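Member of s1p family of ribosomal proteins (Pyrococcus furiosus, PDB 5YH1) binds manganese through its DHH domain, the part crystallised here, and probably acts as an exonuclease on nucleic acid. Local coordinates at the interface of chains A and B. Coordinates in Å, arbitrary orientation; residue numbers count along the deposited sequence, not the author numbering. Chains: chain A/B, Member of s1p family of ribosomal proteins.

Contact 1: the interface of chains A and B. Residues chain A 274-275, 278, 288, 292; chain B 116, 153-154.
The loop holding A:Gly274 and A:Ile275 and the face of helix 286-311 of chain A meet the B:Ala153-B:Tyr154 loop, which follows helix 145-152 of chain B, and helix 109-126 beside it. B:Tyr154 gives up 83 Å² of surface as its ring reaches between these chain A elements. The phenol B:Tyr154 OH donates to the carbonyl A:Gly274 O at 2.7 Å, an oxygen lying at the ring edge and in its plane, though the donor stands 31° from the carbonyl plane. One ring face receives A:Arg288: its CD sits 3.9 Å from the centroid of the B:Tyr154 ring, and the guanidinium lies over CD2 with its plane turned 31° from the ring. CG2 of B:Ile116 backs the opposite face and also packs against A:Ile275 CD1 at 3.6 Å. With CG anti to the backbone N (chi1 -179°) and a bend at chi3, A:Arg288 NE donates a hydrogen bond to B:Ala153 O at 3.0 Å, tilted out of both the guanidinium and the carbonyl plane, while NH2 reaches the same carbonyl through a water. A:Glu278 OE2 lies 3.8 Å from A:Arg288 NH1, a long salt bridge that may help orient the guanidinium. Replacing A:Arg288 with alanine would probably leave B:Ala153 O without its direct donor and uncover a face of the tyrosine ring. Farther along helix 286-311, A:Leu292 CD2 touches B:Ala153 CB at 3.7 Å. The site thus lies where a loop and a long helix of chain A close over a helix-end loop of chain B.

Contact 2: the interface of chains A and B. Residues chain A 262-263, 266-267; chain B 109-110, 113, 150.
A:Tyr266, near the end of helix 250-267, packs on B:Leu109 and B:Leu113 of helix 109-126, and hides 68 Å² against chain B. CD1 of B:Leu109 lies over one face of the A:Tyr266 ring, 3.9 Å from its centroid and offset toward the rim, while the leucine CB approaches A:Tyr266 CG. B:Leu113, with 55 Å² hidden, divides its branches: CD1 meets A:Tyr266 CB at 3.7 Å, and CD2 points at the carboxylate of A:Glu263, 3.5 Å from OE2. That carboxylate, on a residue with 39 Å² hidden, forms the polar part of the patch. B:Arg150 grips it side-on in a salt bridge, NE donating to A:Glu263 OE2 at 2.7 Å and NH2 to A:Glu263 OE1 at 2.7 Å, the latter bond nearly straight at 176°. Both oxygens are met on their syn sides, but the carboxylate and guanidinium planes are 32° apart, so the pairing is twisted. A bend at chi2 (-55°) turns the A:Glu263 carboxylate toward the arginine. A:His262 ND1 also donates to A:Glu263 OE1, at 2.7 Å and in its own ring plane; OE1 therefore has two donors, which should restrict rotation of the carboxylate. B:Leu109 CD2 backs one face of the guanidinium, and B:Leu109 CD1 also touches A:His262 CE1 at 3.6 Å. Together the leucine-tyrosine packing and the two-point salt bridge join the chains in the deposited assembly, which may or may not be the biological one.

Contact 1: the interface of chains A and B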
loop_
_atom_site.group_PDB
_atom_site.type_symbol
_atom_site.label_atom_id
_atom_site.label_comp_id
_atom_site.label_asym_id
_atom_site.label_seq_id
_atom_site.Cartn_x
_atom_site.Cartn_y
_atom_site.Cartn_z
ATOM N N GLY A 274 -16.931 -12.089 6.317
ATOM C CA GLY A 274 -16.639 -13.194 7.217
ATOM C C GLY A 274 -16.551 -12.735 8.653
ATOM O O GLY A 274 -16.609 -13.556 9.571
ATOM N N ILE A 275 -16.404 -11.421 8.844
ATOM C CA ILE A 275 -16.313 -10.822 10.175
ATOM C C ILE A 275 -17.461 -9.836 10.416
ATOM O O ILE A 275 -18.161 -9.935 11.420
ATOM C CB ILE A 275 -14.968 -10.097 10.384
ATOM C CG1 ILE A 275 -13.805 -11.002 9.945
ATOM C CG2 ILE A 275 -14.799 -9.691 11.843
ATOM C CD1 ILE A 275 -12.434 -10.368 10.063
ATOM N N GLU A 278 -20.939 -11.101 11.316
ATOM C CA GLU A 278 -21.027 -11.661 12.657
ATOM C C GLU A 278 -21.203 -10.557 13.677
ATOM O O GLU A 278 -22.020 -10.667 14.594
ATOM C CB GLU A 278 -19.771 -12.467 13.000
ATOM C CG GLU A 278 -19.446 -13.602 12.035
ATOM C CD GLU A 278 -20.499 -14.688 12.009
ATOM O OE1 GLU A 278 -21.426 -14.676 12.843
ATOM O OE2 GLU A 278 -20.397 -15.574 11.146
ATOM N N ARG A 288 -20.297 -16.774 17.979
ATOM C CA ARG A 288 -19.220 -16.020 17.332
ATOM C C ARG A 288 -19.421 -14.508 17.476
ATOM O O ARG A 288 -18.459 -13.773 17.713
ATOM C CB ARG A 288 -19.089 -16.398 15.855
ATOM C CG ARG A 288 -17.965 -15.663 15.139
ATOM C CD ARG A 288 -17.706 -16.264 13.775
ATOM N NE ARG A 288 -17.271 -17.650 13.889
ATOM C CZ ARG A 288 -17.234 -18.515 12.885
ATOM N NH1 ARG A 288 -17.579 -18.144 11.666
ATOM N NH2 ARG A 288 -16.825 -19.752 13.098
ATOM N N LEU A 292 -16.646 -12.232 19.446
ATOM C CA LEU A 292 -16.054 -11.047 18.808
ATOM C C LEU A 292 -16.325 -9.765 19.585
ATOM O O LEU A 292 -15.392 -9.051 19.934
ATOM C CB LEU A 292 -16.550 -10.902 17.377
ATOM C CG LEU A 292 -15.992 -11.934 16.403
ATOM C CD1 LEU A 292 -16.733 -11.876 15.085
ATOM C CD2 LEU A 292 -14.497 -11.732 16.183
ATOM N N ILE B 116 -8.081 -13.877 8.643
ATOM C CA ILE B 116 -9.459 -14.302 8.894
ATOM C C ILE B 116 -10.348 -14.076 7.653
ATOM O O ILE B 116 -11.124 -14.947 7.268
ATOM C CB ILE B 116 -10.035 -13.613 10.155
ATOM C CG1 ILE B 116 -9.310 -14.141 11.397
ATOM C CG2 ILE B 116 -11.543 -13.872 10.298
ATOM C CD1 ILE B 116 -9.554 -13.337 12.662
ATOM N N ALA B 153 -12.595 -16.830 18.212
ATOM C CA ALA B 153 -13.989 -16.662 17.808
ATOM C C ALA B 153 -14.339 -17.553 16.609
ATOM O O ALA B 153 -15.513 -17.828 16.358
ATOM C CB ALA B 153 -14.281 -15.209 17.490
ATOM N N TYR B 154 -13.325 -18.015 15.878
ATOM C CA TYR B 154 -13.534 -18.921 14.751
ATOM C C TYR B 154 -13.136 -20.374 15.049
ATOM O O TYR B 154 -13.135 -21.204 14.142
ATOM C CB TYR B 154 -12.791 -18.379 13.518
ATOM C CG TYR B 154 -13.389 -17.080 13.053
ATOM C CD1 TYR B 154 -13.061 -15.887 13.675
ATOM C CD2 TYR B 154 -14.322 -17.051 12.021
ATOM C CE1 TYR B 154 -13.636 -14.692 13.279
ATOM C CE2 TYR B 154 -14.903 -15.862 11.615
ATOM C CZ TYR B 154 -14.557 -14.684 12.244
ATOM O OH TYR B 154 -15.143 -13.498 11.849
HETATM O O HOH W 1 -16.268 -20.796 16.053
#

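Contact 2: the interface of chains A and B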
loop_
_atom_site.group_PDB
_atom_site.type_symbol
_atom_site.label_atom_id
_atom_site.label_comp_id
_atom_site.label_asym_id
_atom_site.label_seq_id
_atom_site.Cartn_x
_atom_site.Cartn_y
_atom_site.Cartn_z
ATOM N N HIS A 262 -13.368 0.281 15.027
ATOM C CA HIS A 262 -12.032 -0.145 15.434
ATOM C C HIS A 262 -11.489 -1.181 14.447
ATOM O O HIS A 262 -10.451 -0.973 13.839
ATOM C CB HIS A 262 -12.065 -0.704 16.862
ATOM C CG HIS A 262 -10.757 -1.246 17.337
ATOM N ND1 HIS A 262 -10.366 -2.550 17.120
ATOM C CD2 HIS A 262 -9.759 -0.668 18.047
ATOM C CE1 HIS A 262 -9.181 -2.749 17.668
ATOM N NE2 HIS A 262 -8.791 -1.621 18.233
ATOM N N GLU A 263 -12.216 -2.279 14.266
ATOM C CA GLU A 263 -11.788 -3.308 13.326
ATOM C C GLU A 263 -11.581 -2.760 11.902
ATOM O O GLU A 263 -10.602 -3.115 11.236
ATOM C CB GLU A 263 -12.754 -4.505 13.312
ATOM C CG GLU A 263 -12.902 -5.224 14.648
ATOM C CD GLU A 263 -11.580 -5.689 15.248
ATOM O OE1 GLU A 263 -11.000 -4.950 16.077
ATOM O OE2 GLU A 263 -11.123 -6.800 14.903
ATOM N N TYR A 266 -8.286 -1.192 11.114
ATOM C CA TYR A 266 -7.173 -2.109 10.905
ATOM C C TYR A 266 -7.259 -2.926 9.616
ATOM O O TYR A 266 -6.224 -3.241 9.033
ATOM C CB TYR A 266 -6.989 -3.029 12.115
ATOM C CG TYR A 266 -6.456 -2.304 13.330
ATOM C CD1 TYR A 266 -5.094 -2.002 13.457
ATOM C CD2 TYR A 266 -7.312 -1.905 14.347
ATOM C CE1 TYR A 266 -4.609 -1.333 14.575
ATOM C CE2 TYR A 266 -6.833 -1.244 15.466
ATOM C CZ TYR A 266 -5.489 -0.962 15.581
ATOM O OH TYR A 266 -5.048 -0.303 16.707
ATOM N N TRP A 267 -8.458 -3.273 9.152
ATOM C CA TRP A 267 -8.539 -4.016 7.901
ATOM C C TRP A 267 -8.565 -3.106 6.662
ATOM O O TRP A 267 -8.489 -3.600 5.550
ATOM C CB TRP A 267 -9.663 -5.069 7.907
ATOM C CG TRP A 267 -11.083 -4.603 7.844
ATOM C CD1 TRP A 267 -11.615 -3.697 6.979
ATOM C CD2 TRP A 267 -12.183 -5.097 8.630
ATOM N NE1 TRP A 267 -12.971 -3.555 7.207
ATOM C CE2 TRP A 267 -13.345 -4.405 8.212
ATOM C CE3 TRP A 267 -12.297 -6.042 9.653
ATOM C CZ2 TRP A 267 -14.600 -4.621 8.789
ATOM C CZ3 TRP A 267 -13.554 -6.260 10.224
ATOM C CH2 TRP A 267 -14.682 -5.549 9.792
ATOM N N LEU B 109 -3.018 -6.608 14.176
ATOM C CA LEU B 109 -4.431 -6.779 13.810
ATOM C C LEU B 109 -4.635 -6.759 12.302
ATOM O O LEU B 109 -5.458 -7.512 11.784
ATOM C CB LEU B 109 -5.331 -5.741 14.487
ATOM C CG LEU B 109 -5.495 -5.888 16.004
ATOM C CD1 LEU B 109 -6.558 -4.937 16.526
ATOM C CD2 LEU B 109 -5.840 -7.317 16.390
ATOM N N GLU B 110 -3.870 -5.933 11.592
ATOM C CA GLU B 110 -3.978 -5.901 10.138
ATOM C C GLU B 110 -3.643 -7.269 9.537
ATOM O O GLU B 110 -4.290 -7.698 8.583
ATOM C CB GLU B 110 -3.086 -4.804 9.538
ATOM C CG GLU B 110 -3.217 -4.699 8.023
ATOM C CD GLU B 110 -2.599 -3.434 7.429
ATOM O OE1 GLU B 110 -2.075 -2.587 8.184
ATOM O OE2 GLU B 110 -2.648 -3.283 6.189
ATOM N N LEU B 113 -6.511 -9.948 10.747
ATOM C CA LEU B 113 -7.812 -9.670 10.122
ATOM C C LEU B 113 -7.795 -10.092 8.659
ATOM O O LEU B 113 -8.761 -10.653 8.151
ATOM C CB LEU B 113 -8.203 -8.199 10.302
ATOM C CG LEU B 113 -8.537 -7.858 11.767
ATOM C CD1 LEU B 113 -8.690 -6.361 11.948
ATOM C CD2 LEU B 113 -9.788 -8.583 12.237
ATOM N N ARG B 150 -9.405 -13.005 18.480
ATOM C CA ARG B 150 -10.140 -12.998 17.231
ATOM C C ARG B 150 -10.134 -14.356 16.553
ATOM O O ARG B 150 -11.188 -14.824 16.105
ATOM C CB ARG B 150 -9.613 -11.905 16.307
ATOM C CG ARG B 150 -10.012 -10.520 16.787
ATOM C CD ARG B 150 -9.123 -9.466 16.178
ATOM N NE ARG B 150 -9.483 -8.109 16.577
ATOM C CZ ARG B 150 -9.187 -7.555 17.748
ATOM N NH1 ARG B 150 -8.541 -8.242 18.693
ATOM N NH2 ARG B 150 -9.551 -6.298 17.978
#

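The C-alpha centres of contact 1 and contact 2 are about 11 Å apart, and both belong to one A-B interface. On chain B helix 109-126 serves both, and helix 145-152 (contact 2) runs straight into the B:Ala153-B:Tyr154 loop (contact 1). Chain A instead uses separate segments, helix 250-267 for contact 2 and the 274-275 loop with helix 286-311 for contact 1. In both patches chain A and chain B offer different segments, in keeping with an interface that is not an exact two-fold. The deposited assembly holds three copies, and the structure alone does not show whether the association is physiological.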